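Local coordinates for protein iron transport multicopper oxidase FET3 (Saccharomyces cerevisiae, PDB 1ZPU) that oxidises ferrous to ferric iron at the cell surface with four copper ions, reducing oxygen to water, for high-affinity iron uptake through the permease FTR1, at residues 394-405 with 427-438. Residues are numbered along the deposited sequence; the frame is centred on the assembly and turned at random.
Sequences FHLHGHAFQTIQ and PAFPEYPMRRDT. With CU1 (copper (I) ion), chain B; CU1 (copper (I) ion), chain C.
Strand 434-436 runs antiparallel to strand 401-405, with N-to-C directions 134° apart, F401 and R436 joined as a hydrogen-bonded pair (F401 N to R436 O 2.9 Å) and Q402 facing R435 as a non-hydrogen-bonded one. At the copper end, the carbonyl of D437 takes two donors, the backbone N of L396 and the imidazole of H395, whose ND1 lies 2.7 Å from D437 O and well above the carbonyl plane. This bond helps fix the ring's rotation while H395 NE2 binds copper at 2.1 Å, as CG anti to the backbone N (chi1 161°) carries the imidazole toward the metal. T438 OG1 donates to D437 OD2, which also accepts from the type 3 ligand H62. Farther along, R436 O sits 3.2 Å above the F401 ring plane, over its centre. The T403 and M434 side chains lie side by side, with T403 OG1 3.4 Å from M434 CE. At the far end, I404 CD1 makes a CH-pi contact over the F429 ring, 3.5 Å from its centroid. Replacing F429 by an alanine would probably leave the I404 methyl without its aromatic cover and open a gap beside Q405 CB. Thus the edge chain of a cupredoxin sandwich, crossing at D437 from strand 434-436 in one sheet to strand 438-441 in the other, supplies a second shell to the trinuclear copper cluster, where H395 joins H60 on the type 2 copper.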
ATOM      1  N   PHE A 394      -7.565  -1.409   1.419  1.00 68.77           N
ATOM      2  CA  PHE A 394      -7.123  -2.518   0.607  1.00 68.56           C
ATOM      3  C   PHE A 394      -6.457  -2.023  -0.648  1.00 68.74           C
ATOM      4  O   PHE A 394      -6.873  -1.023  -1.235  1.00 68.69           O
ATOM      5  CB  PHE A 394      -8.272  -3.468   0.281  1.00 68.42           C
ATOM      6  CG  PHE A 394      -8.761  -4.226   1.470  1.00 68.18           C
ATOM      7  CD1 PHE A 394      -9.819  -3.747   2.228  1.00 67.17           C
ATOM      8  CD2 PHE A 394      -8.131  -5.400   1.867  1.00 68.01           C
ATOM      9  CE1 PHE A 394     -10.252  -4.436   3.352  1.00 66.62           C
ATOM     10  CE2 PHE A 394      -8.575  -6.095   2.995  1.00 67.49           C
ATOM     11  CZ  PHE A 394      -9.643  -5.609   3.728  1.00 66.61           C
ATOM     12  N   HIS A 395      -5.408  -2.733  -1.043  1.00 68.71           N
ATOM     13  CA  HIS A 395      -4.617  -2.348  -2.174  1.00 68.54           C
ATOM     14  C   HIS A 395      -4.461  -3.535  -3.123  1.00 68.92           C
ATOM     15  O   HIS A 395      -4.371  -4.697  -2.678  1.00 69.03           O
ATOM     16  CB  HIS A 395      -3.277  -1.786  -1.706  1.00 68.21           C
ATOM     17  CG  HIS A 395      -2.222  -1.781  -2.766  1.00 68.47           C
ATOM     18  ND1 HIS A 395      -2.313  -1.009  -3.904  1.00 67.76           N
ATOM     19  CD2 HIS A 395      -1.070  -2.483  -2.876  1.00 67.70           C
ATOM     20  CE1 HIS A 395      -1.257  -1.227  -4.662  1.00 67.48           C
ATOM     21  NE2 HIS A 395      -0.488  -2.116  -4.060  1.00 67.39           N
ATOM     22  N   LEU A 396      -4.452  -3.230  -4.426  1.00 68.86           N
ATOM     23  CA  LEU A 396      -4.362  -4.237  -5.467  1.00 68.91           C
ATOM     24  C   LEU A 396      -3.132  -4.029  -6.320  1.00 69.05           C
ATOM     25  O   LEU A 396      -2.976  -2.975  -6.936  1.00 69.42           O
ATOM     26  CB  LEU A 396      -5.612  -4.203  -6.347  1.00 68.91           C
ATOM     27  CG  LEU A 396      -5.695  -5.134  -7.571  1.00 69.20           C
ATOM     28  CD1 LEU A 396      -5.767  -6.627  -7.196  1.00 67.55           C
ATOM     29  CD2 LEU A 396      -6.886  -4.729  -8.445  1.00 68.73           C
ATOM     30  N   HIS A 397      -2.258  -5.034  -6.365  1.00 69.13           N
ATOM     31  CA  HIS A 397      -1.056  -4.977  -7.199  1.00 69.02           C
ATOM     32  C   HIS A 397      -1.432  -5.100  -8.675  1.00 69.11           C
ATOM     33  O   HIS A 397      -2.456  -5.707  -9.005  1.00 69.12           O
ATOM     34  CB  HIS A 397      -0.101  -6.099  -6.838  1.00 68.71           C
ATOM     35  CG  HIS A 397       0.610  -5.904  -5.538  1.00 68.95           C
ATOM     36  ND1 HIS A 397       1.980  -5.981  -5.427  1.00 68.88           N
ATOM     37  CD2 HIS A 397       0.144  -5.654  -4.291  1.00 69.75           C
ATOM     38  CE1 HIS A 397       2.326  -5.786  -4.168  1.00 69.68           C
ATOM     39  NE2 HIS A 397       1.231  -5.584  -3.457  1.00 69.03           N
ATOM     40  N   GLY A 398      -0.618  -4.504  -9.549  1.00 69.02           N
ATOM     41  CA  GLY A 398      -0.752  -4.679 -10.997  1.00 69.08           C
ATOM     42  C   GLY A 398      -1.840  -3.898 -11.725  1.00 69.17           C
ATOM     43  O   GLY A 398      -1.889  -3.909 -12.952  1.00 69.32           O
ATOM     44  N   HIS A 399      -2.717  -3.230 -10.984  1.00 69.06           N
ATOM     45  CA  HIS A 399      -3.840  -2.509 -11.584  1.00 69.07           C
ATOM     46  C   HIS A 399      -4.236  -1.254 -10.808  1.00 69.15           C
ATOM     47  O   HIS A 399      -4.011  -1.147  -9.597  1.00 69.43           O
ATOM     48  CB  HIS A 399      -5.082  -3.395 -11.654  1.00 68.95           C
ATOM     49  CG  HIS A 399      -4.897  -4.668 -12.411  1.00 69.15           C
ATOM     50  ND1 HIS A 399      -4.999  -4.737 -13.781  1.00 69.66           N
ATOM     51  CD2 HIS A 399      -4.659  -5.931 -11.985  1.00 69.70           C
ATOM     52  CE1 HIS A 399      -4.812  -5.987 -14.168  1.00 70.51           C
ATOM     53  NE2 HIS A 399      -4.606  -6.732 -13.096  1.00 69.49           N
ATOM     54  N   ALA A 400      -4.827  -0.307 -11.523  1.00 69.06           N
ATOM     55  CA  ALA A 400      -5.656   0.714 -10.909  1.00 69.08           C
ATOM     56  C   ALA A 400      -7.100   0.314 -11.214  1.00 69.12           C
ATOM     57  O   ALA A 400      -7.484   0.191 -12.376  1.00 69.29           O
ATOM     58  CB  ALA A 400      -5.339   2.071 -11.488  1.00 68.88           C
ATOM     59  N   PHE A 401      -7.897   0.083 -10.179  1.00 69.07           N
ATOM     60  CA  PHE A 401      -9.259  -0.414 -10.372  1.00 69.08           C
ATOM     61  C   PHE A 401     -10.307   0.690 -10.414  1.00 69.03           C
ATOM     62  O   PHE A 401     -10.056   1.807  -9.979  1.00 68.95           O
ATOM     63  CB  PHE A 401      -9.617  -1.406  -9.270  1.00 69.21           C
ATOM     64  CG  PHE A 401      -9.234  -0.942  -7.911  1.00 69.26           C
ATOM     65  CD1 PHE A 401      -8.093  -1.434  -7.301  1.00 70.08           C
ATOM     66  CD2 PHE A 401     -10.001   0.003  -7.244  1.00 69.93           C
ATOM     67  CE1 PHE A 401      -7.717  -0.996  -6.035  1.00 70.62           C
ATOM     68  CE2 PHE A 401      -9.640   0.450  -5.982  1.00 70.33           C
ATOM     69  CZ  PHE A 401      -8.497  -0.050  -5.371  1.00 70.20           C
ATOM     70  N   GLN A 402     -11.483   0.362 -10.934  1.00 69.16           N
ATOM     71  CA  GLN A 402     -12.639   1.261 -10.888  1.00 69.44           C
ATOM     72  C   GLN A 402     -13.400   1.048  -9.585  1.00 69.32           C
ATOM     73  O   GLN A 402     -13.783  -0.079  -9.264  1.00 69.41           O
ATOM     74  CB  GLN A 402     -13.593   1.019 -12.070  1.00 69.25           C
ATOM     75  CG  GLN A 402     -12.937   1.128 -13.436  1.00 69.79           C
ATOM     76  CD  GLN A 402     -13.927   1.170 -14.593  1.00 70.45           C
ATOM     77  OE1 GLN A 402     -15.042   0.652 -14.502  1.00 71.59           O
ATOM     78  NE2 GLN A 402     -13.508   1.781 -15.711  1.00 72.00           N
ATOM     79  N   THR A 403     -13.617   2.125  -8.837  1.00 69.21           N
ATOM     80  CA  THR A 403     -14.405   2.067  -7.616  1.00 69.22           C
ATOM     81  C   THR A 403     -15.845   2.365  -7.958  1.00 69.14           C
ATOM     82  O   THR A 403     -16.198   3.515  -8.232  1.00 69.35           O
ATOM     83  CB  THR A 403     -13.935   3.114  -6.598  1.00 69.30           C
ATOM     84  OG1 THR A 403     -12.526   2.972  -6.371  1.00 70.14           O
ATOM     85  CG2 THR A 403     -14.663   2.933  -5.284  1.00 69.25           C
ATOM     86  N   ILE A 404     -16.685   1.339  -7.941  1.00 69.02           N
ATOM     87  CA  ILE A 404     -18.079   1.510  -8.372  1.00 68.90           C
ATOM     88  C   ILE A 404     -19.092   1.587  -7.217  1.00 68.95           C
ATOM     89  O   ILE A 404     -20.182   2.146  -7.379  1.00 69.05           O
ATOM     90  CB  ILE A 404     -18.498   0.461  -9.420  1.00 68.70           C
ATOM     91  CG1 ILE A 404     -18.574  -0.924  -8.797  1.00 68.55           C
ATOM     92  CG2 ILE A 404     -17.521   0.461 -10.591  1.00 68.52           C
ATOM     93  CD1 ILE A 404     -19.404  -1.867  -9.590  1.00 69.01           C
ATOM     94  N   GLN A 405     -18.735   1.018  -6.065  1.00 68.92           N
ATOM     95  CA  GLN A 405     -19.480   1.232  -4.812  1.00 68.87           C
ATOM     96  C   GLN A 405     -18.561   1.187  -3.603  1.00 68.98           C
ATOM     97  O   GLN A 405     -17.665   0.348  -3.524  1.00 69.19           O
ATOM     98  CB  GLN A 405     -20.627   0.225  -4.621  1.00 68.78           C
ATOM     99  CG  GLN A 405     -21.274   0.316  -3.227  1.00 68.53           C
ATOM    100  CD  GLN A 405     -22.646  -0.336  -3.124  1.00 68.57           C
ATOM    101  OE1 GLN A 405     -23.571  -0.013  -3.879  1.00 68.62           O
ATOM    102  NE2 GLN A 405     -22.791  -1.236  -2.158  1.00 67.15           N
ATOM    103  N   PRO A 427     -27.418   1.224  -4.763  1.00 69.18           N
ATOM    104  CA  PRO A 427     -27.512   2.474  -5.533  1.00 69.20           C
ATOM    105  C   PRO A 427     -26.955   2.289  -6.951  1.00 69.22           C
ATOM    106  O   PRO A 427     -26.104   1.421  -7.160  1.00 69.26           O
ATOM    107  CB  PRO A 427     -26.610   3.433  -4.745  1.00 69.40           C
ATOM    108  CG  PRO A 427     -26.510   2.844  -3.351  1.00 69.08           C
ATOM    109  CD  PRO A 427     -26.621   1.376  -3.522  1.00 69.07           C
ATOM    110  N   ALA A 428     -27.431   3.081  -7.913  1.00 69.16           N
ATOM    111  CA  ALA A 428     -26.863   3.055  -9.261  1.00 69.08           C
ATOM    112  C   ALA A 428     -25.360   3.381  -9.206  1.00 69.09           C
ATOM    113  O   ALA A 428     -24.954   4.343  -8.555  1.00 69.00           O
ATOM    114  CB  ALA A 428     -27.588   4.033 -10.152  1.00 68.77           C
ATOM    115  N   PHE A 429     -24.547   2.553  -9.862  1.00 69.04           N
ATOM    116  CA  PHE A 429     -23.108   2.786  -9.968  1.00 68.92           C
ATOM    117  C   PHE A 429     -22.837   4.033 -10.823  1.00 69.13           C
ATOM    118  O   PHE A 429     -23.678   4.402 -11.653  1.00 69.17           O
ATOM    119  CB  PHE A 429     -22.403   1.587 -10.618  1.00 68.66           C
ATOM    120  CG  PHE A 429     -22.624   0.268  -9.924  1.00 68.40           C
ATOM    121  CD1 PHE A 429     -23.057  -0.842 -10.651  1.00 68.20           C
ATOM    122  CD2 PHE A 429     -22.359   0.112  -8.565  1.00 68.39           C
ATOM    123  CE1 PHE A 429     -23.247  -2.079 -10.029  1.00 68.14           C
ATOM    124  CE2 PHE A 429     -22.546  -1.123  -7.931  1.00 68.12           C
ATOM    125  CZ  PHE A 429     -22.988  -2.218  -8.662  1.00 68.20           C
ATOM    126  N   PRO A 430     -21.661   4.678 -10.640  1.00 69.23           N
ATOM    127  CA  PRO A 430     -21.283   5.813 -11.496  1.00 69.24           C
ATOM    128  C   PRO A 430     -21.065   5.394 -12.948  1.00 69.38           C
ATOM    129  O   PRO A 430     -20.680   4.246 -13.210  1.00 69.49           O
ATOM    130  CB  PRO A 430     -19.954   6.277 -10.897  1.00 69.21           C
ATOM    131  CG  PRO A 430     -19.435   5.101 -10.161  1.00 69.22           C
ATOM    132  CD  PRO A 430     -20.629   4.391  -9.628  1.00 69.15           C
ATOM    133  N   GLU A 431     -21.315   6.317 -13.877  1.00 69.36           N
ATOM    134  CA  GLU A 431     -21.059   6.088 -15.296  1.00 69.30           C
ATOM    135  C   GLU A 431     -19.564   6.084 -15.614  1.00 69.30           C
ATOM    136  O   GLU A 431     -19.098   5.283 -16.430  1.00 69.26           O
ATOM    137  CB  GLU A 431     -21.750   7.154 -16.126  1.00 69.40           C
ATOM    138  CG  GLU A 431     -23.252   6.978 -16.235  1.00 69.93           C
ATOM    139  CD  GLU A 431     -23.877   7.988 -17.177  1.00 70.48           C
ATOM    140  OE1 GLU A 431     -23.296   9.084 -17.363  1.00 70.50           O
ATOM    141  OE2 GLU A 431     -24.952   7.687 -17.737  1.00 71.30           O
ATOM    142  N   TYR A 432     -18.825   6.983 -14.961  1.00 69.23           N
ATOM    143  CA  TYR A 432     -17.386   7.102 -15.139  1.00 69.20           C
ATOM    144  C   TYR A 432     -16.686   7.022 -13.776  1.00 69.44           C
ATOM    145  O   TYR A 432     -16.356   8.055 -13.177  1.00 69.52           O
ATOM    146  CB  TYR A 432     -17.042   8.416 -15.842  1.00 69.14           C
ATOM    147  CG  TYR A 432     -17.596   8.507 -17.239  1.00 69.10           C
ATOM    148  CD1 TYR A 432     -18.799   9.166 -17.490  1.00 69.05           C
ATOM    149  CD2 TYR A 432     -16.928   7.916 -18.308  1.00 69.00           C
ATOM    150  CE1 TYR A 432     -19.320   9.237 -18.772  1.00 69.14           C
ATOM    151  CE2 TYR A 432     -17.437   7.982 -19.594  1.00 69.25           C
ATOM    152  CZ  TYR A 432     -18.632   8.644 -19.821  1.00 69.22           C
ATOM    153  OH  TYR A 432     -19.136   8.712 -21.100  1.00 69.35           O
ATOM    154  N   PRO A 433     -16.439   5.787 -13.286  1.00 69.42           N
ATOM    155  CA  PRO A 433     -15.983   5.578 -11.920  1.00 69.35           C
ATOM    156  C   PRO A 433     -14.602   6.136 -11.681  1.00 69.44           C
ATOM    157  O   PRO A 433     -13.798   6.233 -12.608  1.00 69.69           O
ATOM    158  CB  PRO A 433     -15.924   4.052 -11.792  1.00 69.37           C
ATOM    159  CG  PRO A 433     -16.729   3.531 -12.913  1.00 69.33           C
ATOM    160  CD  PRO A 433     -16.555   4.511 -14.008  1.00 69.57           C
ATOM    161  N   MET A 434     -14.340   6.488 -10.428  1.00 69.32           N
ATOM    162  CA  MET A 434     -13.016   6.866  -9.983  1.00 69.20           C
ATOM    163  C   MET A 434     -12.094   5.656 -10.128  1.00 69.21           C
ATOM    164  O   MET A 434     -12.561   4.517 -10.135  1.00 69.30           O
ATOM    165  CB  MET A 434     -13.103   7.345  -8.532  1.00 69.05           C
ATOM    166  CG  MET A 434     -11.787   7.557  -7.838  1.00 69.39           C
ATOM    167  SD  MET A 434     -11.229   6.066  -6.988  1.00 70.06           S
ATOM    168  CE  MET A 434     -12.025   6.190  -5.392  1.00 68.39           C
ATOM    169  N   ARG A 435     -10.794   5.910 -10.259  1.00 69.17           N
ATOM    170  CA  ARG A 435      -9.791   4.858 -10.352  1.00 68.98           C
ATOM    171  C   ARG A 435      -8.614   5.138  -9.415  1.00 69.32           C
ATOM    172  O   ARG A 435      -8.140   6.283  -9.329  1.00 69.62           O
ATOM    173  CB  ARG A 435      -9.290   4.739 -11.786  1.00 68.65           C
ATOM    174  CG  ARG A 435      -9.940   3.646 -12.589  1.00 68.30           C
ATOM    175  CD  ARG A 435     -10.310   4.128 -13.980  1.00 67.50           C
ATOM    176  NE  ARG A 435      -9.211   4.792 -14.675  1.00 66.34           N
ATOM    177  CZ  ARG A 435      -9.374   5.840 -15.473  1.00 66.06           C
ATOM    178  NH1 ARG A 435     -10.589   6.338 -15.665  1.00 66.26           N
ATOM    179  NH2 ARG A 435      -8.332   6.393 -16.075  1.00 65.58           N
ATOM    180  N   ARG A 436      -8.151   4.094  -8.722  1.00 69.16           N
ATOM    181  CA  ARG A 436      -6.958   4.170  -7.893  1.00 68.95           C
ATOM    182  C   ARG A 436      -6.459   2.771  -7.542  1.00 69.36           C
ATOM    183  O   ARG A 436      -7.035   1.781  -8.005  1.00 69.34           O
ATOM    184  CB  ARG A 436      -7.215   5.004  -6.638  1.00 68.84           C
ATOM    185  CG  ARG A 436      -8.263   4.474  -5.637  1.00 69.25           C
ATOM    186  CD  ARG A 436      -8.494   5.489  -4.507  1.00 68.16           C
ATOM    187  NE  ARG A 436      -7.235   6.131  -4.147  1.00 67.56           N
ATOM    188  CZ  ARG A 436      -7.112   7.237  -3.428  1.00 67.84           C
ATOM    189  NH1 ARG A 436      -8.178   7.864  -2.964  1.00 68.38           N
ATOM    190  NH2 ARG A 436      -5.907   7.715  -3.167  1.00 67.77           N
ATOM    191  N   ASP A 437      -5.394   2.685  -6.737  1.00 69.49           N
ATOM    192  CA  ASP A 437      -4.835   1.385  -6.378  1.00 69.69           C
ATOM    193  C   ASP A 437      -5.061   1.014  -4.917  1.00 69.67           C
ATOM    194  O   ASP A 437      -4.804  -0.113  -4.507  1.00 69.84           O
ATOM    195  CB  ASP A 437      -3.358   1.265  -6.785  1.00 69.97           C
ATOM    196  CG  ASP A 437      -2.460   2.251  -6.059  1.00 71.09           C
ATOM    197  OD1 ASP A 437      -1.684   2.933  -6.767  1.00 72.34           O
ATOM    198  OD2 ASP A 437      -2.515   2.334  -4.800  1.00 70.33           O
ATOM    199  N   THR A 438      -5.561   1.959  -4.135  1.00 69.57           N
ATOM    200  CA  THR A 438      -5.740   1.721  -2.715  1.00 69.28           C
ATOM    201  C   THR A 438      -7.009   2.434  -2.275  1.00 69.03           C
ATOM    202  O   THR A 438      -7.188   3.613  -2.545  1.00 68.72           O
ATOM    203  CB  THR A 438      -4.492   2.188  -1.923  1.00 69.60           C
ATOM    204  OG1 THR A 438      -3.310   1.626  -2.526  1.00 70.06           O
ATOM    205  CG2 THR A 438      -4.569   1.783  -0.455  1.00 69.02           C
TER
HETATM  206 CU   CU1 B1004       1.488  -2.327  -4.567  1.00100.00          CU
HETATM  207 CU   CU1 C1002       1.402  -5.557  -1.328  1.00 87.41          CU